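Local coordinates for protein carboxylesterase (Uncultured bacterium, PDB 5GMX) that hydrolyses carboxylic esters as a family VIII carboxylesterase with a beta-lactamase-like fold, and also shows hydrolytic activity toward oxyimino cephalosporins, at residues 344-348 with 361-367; 65-71 with 265-271; 214-218 with 250-254; 72-76 with 200-204. All blocks are in the same frame, centred on the assembly; numbering follows the deposited sequence.

Interaction 1: residues 344-348 with 361-367. With PMS (phenylmethanesulfonic acid), chain C.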
loop_
_atom_site.group_PDB
_atom_site.type_symbol
_atom_site.label_atom_id
_atom_site.label_comp_id
_atom_site.label_asym_id
_atom_site.label_seq_id
_atom_site.Cartn_x
_atom_site.Cartn_y
_atom_site.Cartn_z
ATOM N N TRP A 344 2.620 4.668 7.161
ATOM C CA TRP A 344 2.949 5.601 8.224
ATOM C C TRP A 344 1.767 5.804 9.165
ATOM O O TRP A 344 0.674 6.152 8.723
ATOM C CB TRP A 344 3.380 6.929 7.608
ATOM C CG TRP A 344 3.907 7.931 8.554
ATOM C CD1 TRP A 344 4.572 7.699 9.722
ATOM C CD2 TRP A 344 3.824 9.350 8.408
ATOM N NE1 TRP A 344 4.894 8.892 10.324
ATOM C CE2 TRP A 344 4.448 9.921 9.535
ATOM C CE3 TRP A 344 3.270 10.194 7.439
ATOM C CZ2 TRP A 344 4.542 11.300 9.713
ATOM C CZ3 TRP A 344 3.361 11.563 7.619
ATOM C CH2 TRP A 344 3.994 12.102 8.747
ATOM N N GLY A 345 1.976 5.550 10.457
ATOM C CA GLY A 345 0.933 5.782 11.440
ATOM C C GLY A 345 0.320 4.516 12.008
ATOM O O GLY A 345 -0.140 4.512 13.142
ATOM N N GLY A 346 0.316 3.443 11.222
ATOM C CA GLY A 346 -0.121 2.146 11.708
ATOM C C GLY A 346 -0.955 1.277 10.774
ATOM O O GLY A 346 -1.115 0.082 11.043
ATOM N N SER A 347 -1.480 1.831 9.682
ATOM C CA SER A 347 -2.274 0.992 8.780
ATOM C C SER A 347 -1.398 -0.063 8.127
ATOM O O SER A 347 -0.186 0.113 8.023
ATOM C CB SER A 347 -2.988 1.827 7.710
ATOM O OG SER A 347 -2.071 2.354 6.769
ATOM N N PHE A 348 -2.002 -1.172 7.706
ATOM C CA PHE A 348 -1.240 -2.181 6.975
ATOM C C PHE A 348 -2.162 -3.178 6.313
ATOM O O PHE A 348 -3.353 -3.253 6.621
ATOM C CB PHE A 348 -0.264 -2.932 7.894
ATOM C CG PHE A 348 -0.944 -3.798 8.903
ATOM C CD1 PHE A 348 -1.366 -3.274 10.109
ATOM C CD2 PHE A 348 -1.192 -5.140 8.636
ATOM C CE1 PHE A 348 -2.009 -4.072 11.034
ATOM C CE2 PHE A 348 -1.839 -5.940 9.563
ATOM C CZ PHE A 348 -2.242 -5.405 10.763
ATOM N N TYR A 361 -5.993 -3.376 7.927
ATOM C CA TYR A 361 -6.236 -2.539 9.096
ATOM C C TYR A 361 -5.952 -1.067 8.795
ATOM O O TYR A 361 -4.878 -0.715 8.268
ATOM C CB TYR A 361 -5.407 -3.055 10.277
ATOM C CG TYR A 361 -5.417 -2.178 11.508
ATOM C CD1 TYR A 361 -6.607 -1.840 12.149
ATOM C CD2 TYR A 361 -4.226 -1.738 12.063
ATOM C CE1 TYR A 361 -6.607 -1.032 13.285
ATOM C CE2 TYR A 361 -4.208 -0.961 13.204
ATOM C CZ TYR A 361 -5.396 -0.592 13.797
ATOM O OH TYR A 361 -5.340 0.197 14.915
ATOM N N ALA A 362 -6.937 -0.214 9.080
ATOM C CA ALA A 362 -6.800 1.218 8.787
ATOM C C ALA A 362 -7.462 2.062 9.871
ATOM O O ALA A 362 -8.588 1.784 10.274
ATOM C CB ALA A 362 -7.393 1.550 7.420
HETATM N N MSE A 363 -6.776 3.108 10.319
HETATM C CA MSE A 363 -7.238 3.892 11.458
HETATM C C MSE A 363 -6.826 5.352 11.316
HETATM O O MSE A 363 -5.971 5.675 10.498
HETATM C CB MSE A 363 -6.684 3.301 12.755
HETATM C CG MSE A 363 -5.255 3.715 13.077
HETATM SE SE MSE A 363 -3.863 3.268 11.744
HETATM C CE MSE A 363 -4.380 1.483 11.364
ATOM N N ASN A 364 -7.432 6.239 12.105
ATOM C CA ASN A 364 -7.142 7.660 11.956
ATOM C C ASN A 364 -6.217 8.248 13.031
ATOM O O ASN A 364 -5.774 9.392 12.901
ATOM C CB ASN A 364 -8.452 8.458 11.889
ATOM C CG ASN A 364 -9.265 8.385 13.173
ATOM O OD1 ASN A 364 -9.036 7.533 14.030
ATOM N ND2 ASN A 364 -10.247 9.268 13.288
ATOM N N GLN A 365 -5.926 7.488 14.084
ATOM C CA GLN A 365 -4.950 7.932 15.084
ATOM C C GLN A 365 -3.566 7.349 14.813
ATOM O O GLN A 365 -3.327 6.157 15.010
ATOM C CB GLN A 365 -5.386 7.554 16.499
ATOM C CG GLN A 365 -4.349 7.922 17.563
ATOM C CD GLN A 365 -4.043 9.415 17.591
ATOM O OE1 GLN A 365 -4.902 10.221 17.938
ATOM N NE2 GLN A 365 -2.819 9.787 17.210
HETATM N N MSE A 366 -2.652 8.196 14.369
HETATM C CA MSE A 366 -1.318 7.747 14.010
HETATM C C MSE A 366 -0.449 7.497 15.232
HETATM O O MSE A 366 -0.624 8.130 16.268
HETATM C CB MSE A 366 -0.645 8.774 13.106
HETATM C CG MSE A 366 -1.361 9.011 11.794
HETATM SE SE MSE A 366 -0.418 10.376 10.777
HETATM C CE MSE A 366 1.208 9.403 10.358
ATOM N N ASP A 367 0.481 6.560 15.095
ATOM C CA ASP A 367 1.500 6.309 16.104
ATOM C C ASP A 367 2.856 6.395 15.413
ATOM O O ASP A 367 2.924 6.345 14.188
ATOM C CB ASP A 367 1.300 4.943 16.769
ATOM C CG ASP A 367 2.047 4.821 18.091
ATOM O OD1 ASP A 367 3.054 5.540 18.283
ATOM O OD2 ASP A 367 1.619 4.011 18.943
HETATM C C PMS C . 4.713 7.140 2.939
HETATM S S PMS C . 4.614 5.567 3.765
HETATM C C1 PMS C . 5.603 8.126 3.674
HETATM C C2 PMS C . 5.059 9.000 4.607
HETATM C C3 PMS C . 5.872 9.904 5.276
HETATM C C4 PMS C . 7.233 9.942 5.012
HETATM C C5 PMS C . 7.780 9.073 4.080
HETATM C C6 PMS C . 6.966 8.171 3.412
HETATM O O2S PMS C . 5.859 5.188 4.537
HETATM O O1S PMS C . 3.589 5.596 4.874
#
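Trp-344 receives the tip of Met-366, a selenomethionine, on one face of its indole: CE sits over the five-membered ring, 3.4 Å from its centroid, as a CH-pi contact. Its SE stands above the six-membered ring, 4.9 Å from that centroid, a more distant Met-aromatic contact. With CG anti to N (chi1 -173°), the indole reaches both Met-366 and the bound phenylmethanesulfonyl group, whose C3 comes obliquely to within 3.4 Å of Trp-344 CE3. The backbone of this residue holds the ligand too, Trp-344 N donating to PMS O1S at 2.7 Å. Gly-345 follows with a positive phi of 108°. Its carbonyl O takes the N-H of Asp-367 on a lone pair, in the carbonyl plane, at 2.9 Å, while Met-366 CB lies against its CA. At Gly-346 the bent chain of selenomethionine Met-363 comes in, CE 3.5 Å from the Gly-346 carbonyl carbon, and the same methyl touches Ser-347 CA. Ser-347 CB rests on the carbonyl O of Tyr-361, and its OG is hydrogen-bonded to Thr-72 OG1. Phe-348 ends the walk with two backbone bonds to Tyr-361, N to O and O to N. Their rings meet obliquely, planes at 62°, with Phe-348 CE1 3.4 Å from Tyr-361 CD2. These paired residues lie in neighbouring antiparallel strands, 348-352 and 357-363, the open end of a beta-hairpin in the large sheet. The loop before strand 348-352 offers Trp-344 N to the sulfonyl oxygen, consistent with half of the oxyanion hole of beta-lactamase-fold serine hydrolases.

Interaction 2: residues 65-71 with 265-271. With PMS (phenylmethanesulfonic acid), chain C.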
loop_
_atom_site.group_PDB
_atom_site.type_symbol
_atom_site.label_atom_id
_atom_site.label_comp_id
_atom_site.label_asym_id
_atom_site.label_seq_id
_atom_site.Cartn_x
_atom_site.Cartn_y
_atom_site.Cartn_z
ATOM N N THR A 65 -16.767 4.296 6.198
ATOM C CA THR A 65 -15.807 5.360 6.482
ATOM C C THR A 65 -14.444 5.055 5.843
ATOM O O THR A 65 -13.969 3.919 5.876
ATOM C CB THR A 65 -15.654 5.577 8.009
ATOM O OG1 THR A 65 -16.881 6.098 8.534
ATOM C CG2 THR A 65 -14.532 6.561 8.322
ATOM N N LEU A 66 -13.845 6.076 5.233
ATOM C CA LEU A 66 -12.531 5.963 4.600
ATOM C C LEU A 66 -11.458 6.781 5.329
ATOM O O LEU A 66 -11.761 7.772 5.985
ATOM C CB LEU A 66 -12.601 6.435 3.145
ATOM C CG LEU A 66 -13.605 5.715 2.242
ATOM C CD1 LEU A 66 -13.828 6.546 1.006
ATOM C CD2 LEU A 66 -13.096 4.324 1.875
ATOM N N ILE A 67 -10.202 6.377 5.178
ATOM C CA ILE A 67 -9.077 7.118 5.744
ATOM C C ILE A 67 -7.857 6.976 4.829
ATOM O O ILE A 67 -7.717 5.979 4.113
ATOM C CB ILE A 67 -8.729 6.624 7.183
ATOM C CG1 ILE A 67 -7.832 7.621 7.929
ATOM C CG2 ILE A 67 -8.106 5.234 7.158
ATOM C CD1 ILE A 67 -8.448 9.010 8.117
ATOM N N ASN A 68 -6.994 7.985 4.830
ATOM C CA ASN A 68 -5.720 7.890 4.131
ATOM C C ASN A 68 -4.899 6.734 4.699
ATOM O O ASN A 68 -4.771 6.591 5.915
ATOM C CB ASN A 68 -4.954 9.204 4.242
ATOM C CG ASN A 68 -3.821 9.304 3.245
ATOM O OD1 ASN A 68 -4.006 9.799 2.139
ATOM N ND2 ASN A 68 -2.642 8.827 3.629
ATOM N N THR A 69 -4.349 5.898 3.828
ATOM C CA THR A 69 -3.613 4.720 4.288
ATOM C C THR A 69 -2.107 4.827 4.061
ATOM O O THR A 69 -1.370 3.891 4.363
ATOM C CB THR A 69 -4.108 3.446 3.588
ATOM O OG1 THR A 69 -3.918 3.575 2.174
ATOM C CG2 THR A 69 -5.595 3.208 3.886
ATOM N N TYR A 70 -1.658 5.965 3.538
ATOM C CA TYR A 70 -0.241 6.196 3.254
ATOM C C TYR A 70 0.390 5.033 2.491
ATOM O O TYR A 70 -0.186 4.572 1.515
ATOM C CB TYR A 70 0.509 6.493 4.550
ATOM C CG TYR A 70 0.090 7.831 5.109
ATOM C CD1 TYR A 70 0.585 9.010 4.566
ATOM C CD2 TYR A 70 -0.837 7.921 6.141
ATOM C CE1 TYR A 70 0.193 10.242 5.049
ATOM C CE2 TYR A 70 -1.237 9.150 6.636
ATOM C CZ TYR A 70 -0.714 10.306 6.086
ATOM O OH TYR A 70 -1.104 11.532 6.571
ATOM N N SER A 71 1.541 4.538 2.934
ATOM C CA SER A 71 2.291 3.577 2.119
ATOM C C SER A 71 1.633 2.206 1.995
ATOM O O SER A 71 2.108 1.354 1.245
ATOM C CB SER A 71 3.705 3.414 2.660
ATOM O OG SER A 71 4.388 4.660 2.618
ATOM N N GLY A 265 1.918 6.281 -4.032
ATOM C CA GLY A 265 2.836 5.905 -2.977
ATOM C C GLY A 265 2.274 6.195 -1.588
ATOM O O GLY A 265 2.795 5.697 -0.593
ATOM N N ALA A 266 1.215 7.001 -1.503
ATOM C CA ALA A 266 0.832 7.544 -0.200
ATOM C C ALA A 266 -0.614 8.016 -0.009
ATOM O O ALA A 266 -0.986 8.342 1.113
ATOM C CB ALA A 266 1.769 8.703 0.142
ATOM N N ASN A 267 -1.435 8.079 -1.050
ATOM C CA ASN A 267 -2.720 8.739 -0.833
ATOM C C ASN A 267 -3.955 7.865 -1.027
ATOM O O ASN A 267 -5.053 8.371 -1.259
ATOM C CB ASN A 267 -2.819 9.995 -1.709
ATOM C CG ASN A 267 -3.379 9.728 -3.087
ATOM O OD1 ASN A 267 -3.143 8.676 -3.696
ATOM N ND2 ASN A 267 -4.141 10.697 -3.592
ATOM N N GLY A 268 -3.788 6.559 -0.891
ATOM C CA GLY A 268 -4.923 5.668 -0.991
ATOM C C GLY A 268 -5.942 5.984 0.086
ATOM O O GLY A 268 -5.576 6.153 1.243
ATOM N N GLN A 269 -7.208 6.112 -0.304
ATOM C CA GLN A 269 -8.292 6.282 0.651
ATOM C C GLN A 269 -9.018 4.951 0.775
ATOM O O GLN A 269 -9.589 4.458 -0.200
ATOM C CB GLN A 269 -9.275 7.383 0.215
ATOM C CG GLN A 269 -8.636 8.701 -0.179
ATOM C CD GLN A 269 -7.964 9.375 0.996
ATOM O OE1 GLN A 269 -8.593 9.607 2.029
ATOM N NE2 GLN A 269 -6.664 9.656 0.863
ATOM N N GLY A 270 -9.021 4.375 1.971
ATOM C CA GLY A 270 -9.588 3.056 2.132
ATOM C C GLY A 270 -9.917 2.720 3.566
ATOM O O GLY A 270 -9.882 3.579 4.449
ATOM N N ASN A 271 -10.285 1.467 3.783
ATOM C CA ASN A 271 -10.519 0.958 5.128
ATOM C C ASN A 271 -10.058 -0.488 5.214
ATOM O O ASN A 271 -9.626 -1.061 4.209
ATOM C CB ASN A 271 -11.997 1.081 5.505
ATOM C CG ASN A 271 -12.921 0.519 4.437
ATOM O OD1 ASN A 271 -12.682 -0.564 3.900
ATOM N ND2 ASN A 271 -13.981 1.256 4.121
HETATM C C PMS C . 4.713 7.140 2.939
HETATM S S PMS C . 4.614 5.567 3.765
HETATM C C1 PMS C . 5.603 8.126 3.674
HETATM C C2 PMS C . 5.059 9.000 4.607
HETATM C C3 PMS C . 5.872 9.904 5.276
HETATM C C4 PMS C . 7.233 9.942 5.012
HETATM C C5 PMS C . 7.780 9.073 4.080
HETATM C C6 PMS C . 6.966 8.171 3.412
HETATM O O2S PMS C . 5.859 5.188 4.537
HETATM O O1S PMS C . 3.589 5.596 4.874
HETATM O O HOH W 1 -8.021 10.893 4.970
#
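Ile-67 and Gly-270 form an antiparallel hydrogen-bonded pair, joining the outer strand 67-68 to the central strand 269-270 of a small three-stranded sheet; strand 67-68 leads to Ser-71, the serine of a probable SxxK motif. Packing is close here: Ile-67 N reaches Gly-270 O at 2.9 Å, and Gly-270 N returns a nearly straight bond (171°) to Ile-67 O. Further on, Thr-69 N donates to Gly-268 O, and the turn 265-268 lies under Tyr-70 and Ser-71 with CA-H...O contacts. Asn-68 adds a side-chain grip. With CG opposite N about the first torsion (chi1 -164°), its ND2 reaches Ala-266 O at 3.1 Å and stands over the centre of the Tyr-70 ring. Its OD1 is hydrogen-bonded to Trp-258 NE1 and takes a weak bond from Gln-269 NE2, the two amide planes turned 52° apart. Gln-269 NE2 also donates to Asn-267 O, and on the other side of the amide a bound water accepts from Asn-68 N and donates to Gln-269 OE1 at 3.3 Å. The contact is looser on this water-mediated side and at the far end. There Asn-271 ND2 gives Thr-65 O a bond from above the carbonyl plane, and a second to Asp-200 OD1, while Asn-271 OD1 caps Gly-274 N at the start of helix 272-283. Leu-66 CD2 lies 3.7 Å from Gly-270 CA and also nears the Asn-271 amide. At the opposite end Ser-71 N bonds weakly to PMS O1S. Ser-71 OG is joined covalently to PMS S at 1.5 Å.

Interaction 3: residues 214-218 with 250-254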
loop_
_atom_site.group_PDB
_atom_site.type_symbol
_atom_site.label_atom_id
_atom_site.label_comp_id
_atom_site.label_asym_id
_atom_site.label_seq_id
_atom_site.Cartn_x
_atom_site.Cartn_y
_atom_site.Cartn_z
ATOM N N ALA A 214 -12.762 10.061 7.126
ATOM C CA ALA A 214 -12.558 10.406 8.522
ATOM C C ALA A 214 -11.420 11.402 8.626
ATOM O O ALA A 214 -10.723 11.647 7.650
ATOM C CB ALA A 214 -12.251 9.168 9.341
ATOM N N GLU A 215 -11.215 11.954 9.814
ATOM C CA GLU A 215 -10.166 12.949 10.022
ATOM C C GLU A 215 -8.878 12.288 10.474
ATOM O O GLU A 215 -8.868 11.533 11.448
ATOM C CB GLU A 215 -10.618 13.989 11.048
ATOM C CG GLU A 215 -9.571 15.032 11.392
ATOM C CD GLU A 215 -9.967 15.881 12.593
ATOM O OE1 GLU A 215 -10.966 15.541 13.273
ATOM O OE2 GLU A 215 -9.287 16.899 12.847
HETATM N N MSE A 216 -7.787 12.562 9.767
HETATM C CA MSE A 216 -6.502 12.001 10.153
HETATM C C MSE A 216 -5.938 12.731 11.373
HETATM O O MSE A 216 -5.997 13.953 11.453
HETATM C CB MSE A 216 -5.509 12.075 9.005
HETATM C CG MSE A 216 -4.186 11.405 9.344
HETATM SE SE MSE A 216 -4.416 9.463 9.400
HETATM C CE MSE A 216 -4.748 9.261 7.532
ATOM N N LEU A 217 -5.391 11.983 12.326
ATOM C CA LEU A 217 -4.898 12.595 13.557
ATOM C C LEU A 217 -3.411 12.316 13.799
ATOM O O LEU A 217 -2.983 11.162 13.851
ATOM C CB LEU A 217 -5.725 12.112 14.751
ATOM C CG LEU A 217 -7.234 12.178 14.509
ATOM C CD1 LEU A 217 -8.006 11.474 15.617
ATOM C CD2 LEU A 217 -7.705 13.612 14.339
ATOM N N PRO A 218 -2.620 13.387 13.948
ATOM C CA PRO A 218 -1.184 13.264 14.225
ATOM C C PRO A 218 -0.928 12.710 15.628
ATOM O O PRO A 218 -1.822 12.761 16.479
ATOM C CB PRO A 218 -0.675 14.700 14.095
ATOM C CG PRO A 218 -1.870 15.551 14.371
ATOM C CD PRO A 218 -3.061 14.790 13.868
ATOM N N ALA A 250 0.479 14.503 8.588
ATOM C CA ALA A 250 -0.883 14.040 8.822
ATOM C C ALA A 250 -1.861 15.035 8.222
ATOM O O ALA A 250 -2.903 14.664 7.686
ATOM C CB ALA A 250 -1.146 13.867 10.304
ATOM N N HIS A 251 -1.499 16.306 8.308
ATOM C CA HIS A 251 -2.358 17.398 7.890
ATOM C C HIS A 251 -2.779 17.296 6.425
ATOM O O HIS A 251 -3.926 17.588 6.092
ATOM C CB HIS A 251 -1.644 18.730 8.131
ATOM C CG HIS A 251 -2.486 19.930 7.831
ATOM N ND1 HIS A 251 -3.650 20.213 8.514
ATOM C CD2 HIS A 251 -2.332 20.921 6.922
ATOM C CE1 HIS A 251 -4.177 21.328 8.037
ATOM N NE2 HIS A 251 -3.397 21.777 7.070
ATOM N N ILE A 252 -1.859 16.879 5.555
ATOM C CA ILE A 252 -2.124 16.893 4.116
ATOM C C ILE A 252 -3.213 15.878 3.740
ATOM O O ILE A 252 -3.952 16.082 2.784
ATOM C CB ILE A 252 -0.837 16.626 3.294
ATOM C CG1 ILE A 252 -1.033 17.046 1.833
ATOM C CG2 ILE A 252 -0.393 15.170 3.406
ATOM C CD1 ILE A 252 -1.314 18.520 1.646
ATOM N N ALA A 253 -3.333 14.807 4.519
ATOM C CA ALA A 253 -4.401 13.832 4.322
ATOM C C ALA A 253 -5.785 14.481 4.454
ATOM O O ALA A 253 -6.748 14.028 3.837
ATOM C CB ALA A 253 -4.258 12.690 5.315
ATOM N N ASN A 254 -5.871 15.545 5.251
ATOM C CA ASN A 254 -7.134 16.236 5.494
ATOM C C ASN A 254 -7.432 17.301 4.439
ATOM O O ASN A 254 -8.394 18.058 4.557
ATOM C CB ASN A 254 -7.124 16.867 6.888
ATOM C CG ASN A 254 -6.949 15.835 8.002
ATOM O OD1 ASN A 254 -7.459 14.713 7.922
ATOM N ND2 ASN A 254 -6.219 16.212 9.040
#
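Asn-254 and Met-216 make the two hydrogen bonds of the contact. The amide of Asn-254 faces the backbone of Met-216: its OD1 takes the N-H of Met-216 on a lone pair, in the carbonyl plane, at 2.9 Å. The weak partner bond, from Asn-254 ND2 to Met-216 O, is longer at 3.3 Å but nearly straight (171°). Both halves of the amide are therefore used, which should help fix its rotation and lets it pair with the loop as a neighbouring strand's backbone would. Glu-215 passes across the amide, CG 4.1 Å from Asn-254 OD1, its carboxylate plane 66° from the amide plane, while OE1 is bound by Ala-55 N. The segment 214-218 is a connecting loop of the beta-lactamase-type fold, bonded through Leu-217 to Asn-364 and Met-366 just past the end of strand 357-363. Across from it stands the short, weakly bonded helix 250-253, whose Ala-250 and Ala-253 side chains point at the loop. Apolar packing fills the rest. Selenomethionine Met-216 sets CB 3.9 Å from Ala-253 CB and CG 4.0 Å from Ala-250 CB. CG lies anti to N (chi1 -176°), and bends at the next two torsions carry the methyl past Ala-253, CE 4.1 Å from its CB, toward Ile-67 and Asn-68. Its side chain stays about 9 Å from the nearest atom of the bound PMS. On the exposed side, Pro-218 CB touches Ala-250 CB at 3.9 Å, just before residues 220-233, which are not modelled.

Interaction 4: residues 72-76 with 200-204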
loop_
_atom_site.group_PDB
_atom_site.type_symbol
_atom_site.label_atom_id
_atom_site.label_comp_id
_atom_site.label_asym_id
_atom_site.label_seq_id
_atom_site.Cartn_x
_atom_site.Cartn_y
_atom_site.Cartn_z
ATOM N N THR A 72 0.548 1.977 2.727
ATOM C CA THR A 72 -0.261 0.783 2.493
ATOM C C THR A 72 -0.657 0.755 1.003
ATOM O O THR A 72 -0.702 -0.310 0.361
ATOM C CB THR A 72 -1.504 0.759 3.419
ATOM O OG1 THR A 72 -1.079 0.755 4.794
ATOM C CG2 THR A 72 -2.372 -0.466 3.147
ATOM N N THR A 73 -0.879 1.948 0.452
ATOM C CA THR A 73 -1.179 2.130 -0.971
ATOM C C THR A 73 -0.141 1.499 -1.911
ATOM O O THR A 73 -0.490 1.060 -3.008
ATOM C CB THR A 73 -1.307 3.637 -1.322
ATOM O OG1 THR A 73 -2.057 4.307 -0.301
ATOM C CG2 THR A 73 -2.005 3.832 -2.659
ATOM N N LYS A 74 1.125 1.460 -1.497
ATOM C CA LYS A 74 2.168 0.921 -2.366
ATOM C C LYS A 74 1.853 -0.529 -2.714
ATOM O O LYS A 74 2.047 -0.944 -3.862
ATOM C CB LYS A 74 3.558 1.043 -1.719
ATOM C CG LYS A 74 4.068 2.485 -1.642
ATOM C CD LYS A 74 5.561 2.530 -1.331
ATOM C CE LYS A 74 6.041 3.963 -1.235
ATOM N NZ LYS A 74 5.446 4.622 -0.053
ATOM N N GLY A 75 1.322 -1.285 -1.749
ATOM C CA GLY A 75 0.951 -2.664 -2.036
ATOM C C GLY A 75 -0.094 -2.726 -3.143
ATOM O O GLY A 75 -0.024 -3.542 -4.077
HETATM N N MSE A 76 -1.064 -1.826 -3.062
HETATM C CA MSE A 76 -2.108 -1.774 -4.078
HETATM C C MSE A 76 -1.499 -1.489 -5.440
HETATM O O MSE A 76 -1.845 -2.155 -6.438
HETATM C CB MSE A 76 -3.151 -0.721 -3.723
HETATM C CG MSE A 76 -3.739 -0.932 -2.335
HETATM SE SE MSE A 76 -4.576 -2.703 -2.114
HETATM C CE MSE A 76 -5.147 -2.497 -0.271
ATOM N N ASP A 200 -14.406 0.389 -1.306
ATOM C CA ASP A 200 -13.718 0.479 -0.024
ATOM C C ASP A 200 -12.206 0.755 -0.162
ATOM O O ASP A 200 -11.478 0.722 0.831
ATOM C CB ASP A 200 -13.936 -0.796 0.797
ATOM C CG ASP A 200 -15.300 -0.823 1.503
ATOM O OD1 ASP A 200 -15.801 0.250 1.930
ATOM O OD2 ASP A 200 -15.864 -1.930 1.655
ATOM N N TYR A 201 -11.740 1.012 -1.381
ATOM C CA TYR A 201 -10.367 1.489 -1.584
ATOM C C TYR A 201 -10.232 2.266 -2.890
ATOM O O TYR A 201 -10.510 1.745 -3.974
ATOM C CB TYR A 201 -9.356 0.333 -1.566
ATOM C CG TYR A 201 -7.969 0.803 -1.186
ATOM C CD1 TYR A 201 -7.138 1.415 -2.113
ATOM C CD2 TYR A 201 -7.505 0.658 0.101
ATOM C CE1 TYR A 201 -5.872 1.868 -1.760
ATOM C CE2 TYR A 201 -6.241 1.107 0.465
ATOM C CZ TYR A 201 -5.428 1.705 -0.464
ATOM O OH TYR A 201 -4.170 2.140 -0.075
ATOM N N TYR A 202 -9.768 3.506 -2.776
ATOM C CA TYR A 202 -9.635 4.405 -3.916
ATOM C C TYR A 202 -8.220 4.981 -4.031
ATOM O O TYR A 202 -7.596 5.324 -3.033
ATOM C CB TYR A 202 -10.616 5.580 -3.803
ATOM C CG TYR A 202 -12.080 5.213 -3.707
ATOM C CD1 TYR A 202 -12.637 4.799 -2.502
ATOM C CD2 TYR A 202 -12.918 5.316 -4.815
ATOM C CE1 TYR A 202 -13.986 4.468 -2.415
ATOM C CE2 TYR A 202 -14.264 5.000 -4.729
ATOM C CZ TYR A 202 -14.789 4.575 -3.530
ATOM O OH TYR A 202 -16.134 4.261 -3.436
ATOM N N ILE A 203 -7.735 5.095 -5.259
ATOM C CA ILE A 203 -6.562 5.907 -5.539
ATOM C C ILE A 203 -7.034 7.023 -6.448
ATOM O O ILE A 203 -7.279 6.805 -7.635
ATOM C CB ILE A 203 -5.430 5.097 -6.187
ATOM C CG1 ILE A 203 -5.044 3.918 -5.285
ATOM C CG2 ILE A 203 -4.215 5.996 -6.443
ATOM C CD1 ILE A 203 -4.138 2.903 -5.953
ATOM N N GLY A 204 -7.196 8.212 -5.873
ATOM C CA GLY A 204 -7.928 9.276 -6.534
ATOM C C GLY A 204 -9.379 9.144 -6.110
ATOM O O GLY A 204 -10.124 8.339 -6.669
#
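The start of helix 72-86, which carries Lys-74 of the probable SxxK motif, rests with Thr-73 and Met-76 on Tyr-201 of the short outer strand 201-202. Selenomethionine Met-76 lies over one face of the phenol ring. Its CG makes a CH-pi contact 4.0 Å from the centroid, 30° off the normal, and its SE stands almost straight above the ring at 4.7 Å, a Met-aromatic contact. The chain bends at chi2 (-58°), so that CE stays over the same face, near the rim, 3.8 Å from Tyr-201 CE2. Thr-73 OG1 is at the ring's edge, near its plane, 3.0 Å from Tyr-201 OH. Next to it, Thr-73 CG2 meets Ile-203 CG1 at 4.0 Å. Lys-74 faces the other way, into the PMS pocket, where NZ bonds to Tyr-160 OH, Ala-162 O and Gly-265 O. The contact is mainly apolar, with its polar atoms gathered at one point: Thr-73 OG1 is hydrogen-bonded to Tyr-70 O and Gly-268 N, and Tyr-201 OH to Thr-69 OG1. That network ties the first turn of helix 72-86 to strand 201-202 and probably helps hold the helix start beside Ser-71.

Along the chain, residues 65-71 run directly into helix segment 72-76, so interactions 2 and 4 begin side by side. Interaction 4 closes the first loop, at 200-204. The chain then passes through 214-218 and closes a shorter loop at 250-254, interaction 3. Interaction 2 closes last of the three, at 265-271, and its long loop encloses both of the others, which follow one another without crossing. Interaction 1 lies beyond them, a local closure in the large sheet. It touches all three: 344-348 meets 72-76, Met-363 O packs on Ile-67, and 361-367 joins 214-218. The large sheet, small sheet and helix 72-86 are thereby joined around the PMS site.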